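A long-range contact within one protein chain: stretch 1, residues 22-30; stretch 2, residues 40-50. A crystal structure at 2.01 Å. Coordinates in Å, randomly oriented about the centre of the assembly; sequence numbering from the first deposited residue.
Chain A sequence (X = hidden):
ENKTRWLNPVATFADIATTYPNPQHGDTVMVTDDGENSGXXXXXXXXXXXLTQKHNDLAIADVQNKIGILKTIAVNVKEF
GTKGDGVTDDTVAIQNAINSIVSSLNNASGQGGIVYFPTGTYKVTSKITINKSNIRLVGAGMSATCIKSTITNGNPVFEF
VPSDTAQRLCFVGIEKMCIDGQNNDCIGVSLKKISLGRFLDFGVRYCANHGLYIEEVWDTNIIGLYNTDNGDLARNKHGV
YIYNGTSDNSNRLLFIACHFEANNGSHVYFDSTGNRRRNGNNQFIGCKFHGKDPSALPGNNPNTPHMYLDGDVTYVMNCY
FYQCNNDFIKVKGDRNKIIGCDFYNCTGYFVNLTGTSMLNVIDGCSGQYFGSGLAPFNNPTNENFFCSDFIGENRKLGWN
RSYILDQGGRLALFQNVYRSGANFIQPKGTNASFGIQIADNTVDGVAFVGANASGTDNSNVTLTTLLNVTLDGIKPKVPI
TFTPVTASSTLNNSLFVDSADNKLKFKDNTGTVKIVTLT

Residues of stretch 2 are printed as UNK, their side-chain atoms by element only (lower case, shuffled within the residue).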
# COMPACT_ATOMS: atom_id res chain seq x y z
N ASN A 22 27.92 -64.76 30.30
CA ASN A 22 29.21 -64.18 29.91
C ASN A 22 29.09 -62.69 29.60
O ASN A 22 29.53 -62.23 28.55
CB ASN A 22 29.75 -64.92 28.69
CG ASN A 22 30.88 -65.87 29.05
OD1 ASN A 22 32.05 -65.48 29.06
ND2 ASN A 22 30.54 -67.13 29.31
N PRO A 23 28.50 -61.90 30.51
CA PRO A 23 28.18 -60.52 30.15
C PRO A 23 29.44 -59.65 30.12
O PRO A 23 30.31 -59.75 30.99
CB PRO A 23 27.23 -60.07 31.27
CG PRO A 23 27.66 -60.84 32.43
CD PRO A 23 28.11 -62.19 31.91
N GLN A 24 29.53 -58.82 29.09
CA GLN A 24 30.63 -57.90 28.90
C GLN A 24 30.25 -56.52 29.44
O GLN A 24 29.10 -56.25 29.78
CB GLN A 24 31.01 -57.81 27.42
CG GLN A 24 31.35 -59.14 26.72
CD GLN A 24 32.18 -60.10 27.56
OE1 GLN A 24 31.74 -60.62 28.59
NE2 GLN A 24 33.41 -60.35 27.12
N HIS A 25 31.26 -55.65 29.54
CA HIS A 25 31.00 -54.28 29.97
C HIS A 25 30.19 -53.55 28.91
O HIS A 25 30.55 -53.54 27.73
CB HIS A 25 32.30 -53.54 30.24
CG HIS A 25 32.10 -52.15 30.80
ND1 HIS A 25 32.18 -51.02 30.02
CD2 HIS A 25 31.81 -51.73 32.05
CE1 HIS A 25 31.96 -49.95 30.76
NE2 HIS A 25 31.73 -50.36 32.00
N GLY A 26 29.09 -52.93 29.33
CA GLY A 26 28.23 -52.19 28.44
C GLY A 26 27.04 -52.97 27.92
O GLY A 26 26.16 -52.37 27.29
N ASP A 27 27.00 -54.28 28.16
CA ASP A 27 25.85 -55.07 27.75
C ASP A 27 24.58 -54.55 28.42
O ASP A 27 24.57 -54.26 29.62
CB ASP A 27 26.07 -56.55 28.09
CG ASP A 27 26.97 -57.24 27.09
OD1 ASP A 27 27.55 -56.52 26.24
OD2 ASP A 27 27.12 -58.49 27.16
N THR A 28 23.52 -54.41 27.63
CA THR A 28 22.28 -53.80 28.07
C THR A 28 21.12 -54.68 27.63
O THR A 28 21.06 -55.09 26.47
CB THR A 28 22.17 -52.37 27.51
OG1 THR A 28 23.37 -51.66 27.79
CG2 THR A 28 21.01 -51.63 28.13
N VAL A 29 20.24 -55.01 28.58
CA VAL A 29 19.09 -55.87 28.32
C VAL A 29 17.89 -55.32 29.07
O VAL A 29 18.02 -54.81 30.19
CB VAL A 29 19.34 -57.35 28.74
CG1 VAL A 29 19.57 -57.45 30.22
CG2 VAL A 29 18.17 -58.24 28.32
N MET A 30 16.72 -55.44 28.44
CA MET A 30 15.46 -55.13 29.09
C MET A 30 14.77 -56.43 29.47
O MET A 30 14.82 -57.41 28.72
CB MET A 30 14.55 -54.33 28.15
CG MET A 30 13.15 -54.12 28.66
SD MET A 30 12.10 -53.28 27.47
CE MET A 30 12.80 -51.63 27.49
N UNK A 40 12.08 -52.69 32.99
CA UNK A 40 13.37 -52.36 33.59
C UNK A 40 14.50 -52.73 32.65
O UNK A 40 14.46 -53.76 31.96
o UNK A 40 12.43 -52.77 35.79
c UNK A 40 13.51 -53.09 34.93
N UNK A 41 15.50 -51.85 32.59
CA UNK A 41 16.65 -51.99 31.71
C UNK A 41 17.89 -52.08 32.59
O UNK A 41 18.10 -51.23 33.46
c UNK A 41 15.61 -50.88 29.70
c UNK A 41 16.75 -50.81 30.72
c UNK A 41 18.08 -50.81 30.00
N UNK A 42 18.70 -53.12 32.38
CA UNK A 42 19.86 -53.38 33.21
C UNK A 42 21.11 -53.27 32.36
O UNK A 42 21.13 -53.68 31.19
c UNK A 42 19.77 -54.76 33.90
c UNK A 42 17.33 -55.30 34.34
c UNK A 42 18.66 -54.58 36.19
c UNK A 42 17.55 -54.69 37.02
c UNK A 42 16.34 -55.11 36.50
c UNK A 42 18.56 -54.89 34.83
o UNK A 42 15.22 -55.22 37.30
c UNK A 42 16.23 -55.41 35.17
N UNK A 43 22.15 -52.69 32.94
CA UNK A 43 23.43 -52.52 32.27
C UNK A 43 24.51 -53.20 33.09
O UNK A 43 24.60 -52.97 34.30
n UNK A 43 26.31 -49.01 28.92
c UNK A 43 23.76 -51.05 32.07
c UNK A 43 25.15 -50.79 31.54
n UNK A 43 26.79 -48.98 31.16
c UNK A 43 27.19 -48.85 29.90
c UNK A 43 25.43 -49.29 31.55
n UNK A 43 28.45 -48.57 29.63
N UNK A 44 25.32 -54.03 32.44
CA UNK A 44 26.39 -54.74 33.14
C UNK A 44 27.56 -53.78 33.29
O UNK A 44 28.34 -53.58 32.36
o UNK A 44 29.74 -59.57 35.71
c UNK A 44 27.57 -56.97 33.29
c UNK A 44 29.03 -58.71 34.91
c UNK A 44 29.67 -58.03 33.90
c UNK A 44 27.67 -58.54 35.13
c UNK A 44 26.78 -56.02 32.41
c UNK A 44 26.95 -57.68 34.32
c UNK A 44 28.94 -57.16 33.10
N UNK A 45 27.68 -53.19 34.48
CA UNK A 45 28.75 -52.26 34.80
C UNK A 45 29.70 -52.92 35.80
O UNK A 45 29.26 -53.57 36.75
c UNK A 45 28.20 -50.96 35.38
o UNK A 45 27.48 -47.55 34.18
o UNK A 45 26.74 -48.72 35.90
c UNK A 45 28.33 -49.76 34.45
c UNK A 45 27.45 -48.59 34.88
N UNK A 46 31.00 -52.75 35.56
CA UNK A 46 32.05 -53.35 36.38
C UNK A 46 31.86 -54.86 36.50
O UNK A 46 32.42 -55.62 35.71
o UNK A 46 31.32 -50.44 38.03
c UNK A 46 32.23 -51.18 37.68
n UNK A 46 33.39 -50.72 37.21
c UNK A 46 32.09 -52.69 37.76
N UNK A 47 31.06 -55.30 37.48
CA UNK A 47 30.83 -56.72 37.68
C UNK A 47 29.44 -57.13 38.11
O UNK A 47 29.22 -58.29 38.48
N UNK A 48 28.48 -56.21 38.08
CA UNK A 48 27.08 -56.50 38.39
C UNK A 48 26.21 -56.09 37.21
O UNK A 48 26.61 -55.34 36.32
c UNK A 48 28.72 -54.59 40.45
c UNK A 48 27.58 -55.54 40.79
o UNK A 48 28.49 -53.45 40.04
n UNK A 48 29.95 -55.05 40.63
c UNK A 48 26.59 -55.75 39.65
N UNK A 49 24.97 -56.59 37.23
CA UNK A 49 23.90 -56.03 36.42
C UNK A 49 23.26 -54.90 37.23
O UNK A 49 22.77 -55.13 38.34
c UNK A 49 23.23 -56.93 31.39
c UNK A 49 23.38 -57.86 33.60
c UNK A 49 23.87 -59.05 33.02
c UNK A 49 23.06 -56.79 32.76
c UNK A 49 23.33 -58.07 35.02
c UNK A 49 23.77 -59.35 35.24
c UNK A 49 23.73 -58.13 30.85
c UNK A 49 22.87 -57.09 36.06
c UNK A 49 24.04 -59.20 31.64
n UNK A 49 24.10 -59.94 34.04
N UNK A 50 23.27 -53.69 36.68
CA UNK A 50 22.77 -52.52 37.38
C UNK A 50 21.53 -51.99 36.68
O UNK A 50 21.55 -51.78 35.46
c UNK A 50 23.84 -51.41 37.44
n UNK A 50 24.91 -51.97 39.54
o UNK A 50 26.14 -52.02 37.66
c UNK A 50 25.06 -51.83 38.23
O HOH W 1 23.28 -49.11 28.53

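Position 40 has one side-chain carbon followed by one oxygen. Its CB points away from stretch 1, but its backbone O lies 3.3 Å from Met 30 CA. This is Ser 40.

Position 41 has three carbons, one carrying the other two. This side chain lies on the same sheet face as Thr 28 and Met 30. It is Val 41: CG1 is 3.6 Å from Thr 28 CG2, and CG2 is 3.7 Å from Met 30 CE.

Position 42 has one carbon, then a six-carbon ring bearing an oxygen. Its backbone N donates to Val 29 O at 2.8 Å, and its backbone O accepts from Val 29 N at 3.1 Å. It is Tyr 42, on the sheet face of Val 29.

Position 43 has three carbons, a nitrogen, then a carbon with two more nitrogens. The planar end group has Gly 26 CA over one face, and its nitrogens come near Thr 28 OG1. This is Arg 43, with chi1 to chi3 all t and chi4 at 85°. Water 1 donates to Thr 28 OG1 at 2.7 Å and accepts from Arg 43 NH1 at 3.1 Å.

Position 44 again has one carbon and a six-carbon ring with an oxygen. Pro 23 CG sits over one face of this ring in a CH-pi contact. It is Tyr 44: Pro 23 CG is 3.5 Å from Tyr 44 CZ.

Position 45 has three carbons, the third carrying two oxygens. Its CA is 4.1 Å from His 25 CD2, and its CB points away from stretch 1. It is Glu 45. OE2 forms a salt bridge with Arg 43 NE at 3.4 Å; the hydrogen bond within it is weak.

Position 46 has two carbons, the second with one oxygen and one nitrogen. Its backbone N is 3.7 Å from His 25 CD2, at the ring edge. It is Asn 46.

Position 47 has no side-chain atoms and no contact. It is Gly 47.

Position 48 has three carbons, the third carrying one oxygen and one nitrogen, and no contact. It is Gln 48.

Position 49 has one carbon, then fused five- and six-membered rings holding eight carbons and one nitrogen. The six-membered ring packs on Pro 23 and Val 29. It is Trp 49. CZ2 is 3.3 Å from Pro 23 CB, and CZ3 is 3.9 Å from Val 29 CG1.

Position 50 has two carbons, then one oxygen and one nitrogen, out of reach. It is Asn 50.

The contact is an antiparallel strand pair. Gly 26 N to Tyr 44 O (3.2 Å) and Tyr 44 N to Asp 27 O (2.9 Å) extend the Val 29 and Tyr 42 backbone pairing. Pro 23 adds apolar packing against Tyr 44 and Trp 49.

Stretch 2 40-50: SVYRYENGQWN
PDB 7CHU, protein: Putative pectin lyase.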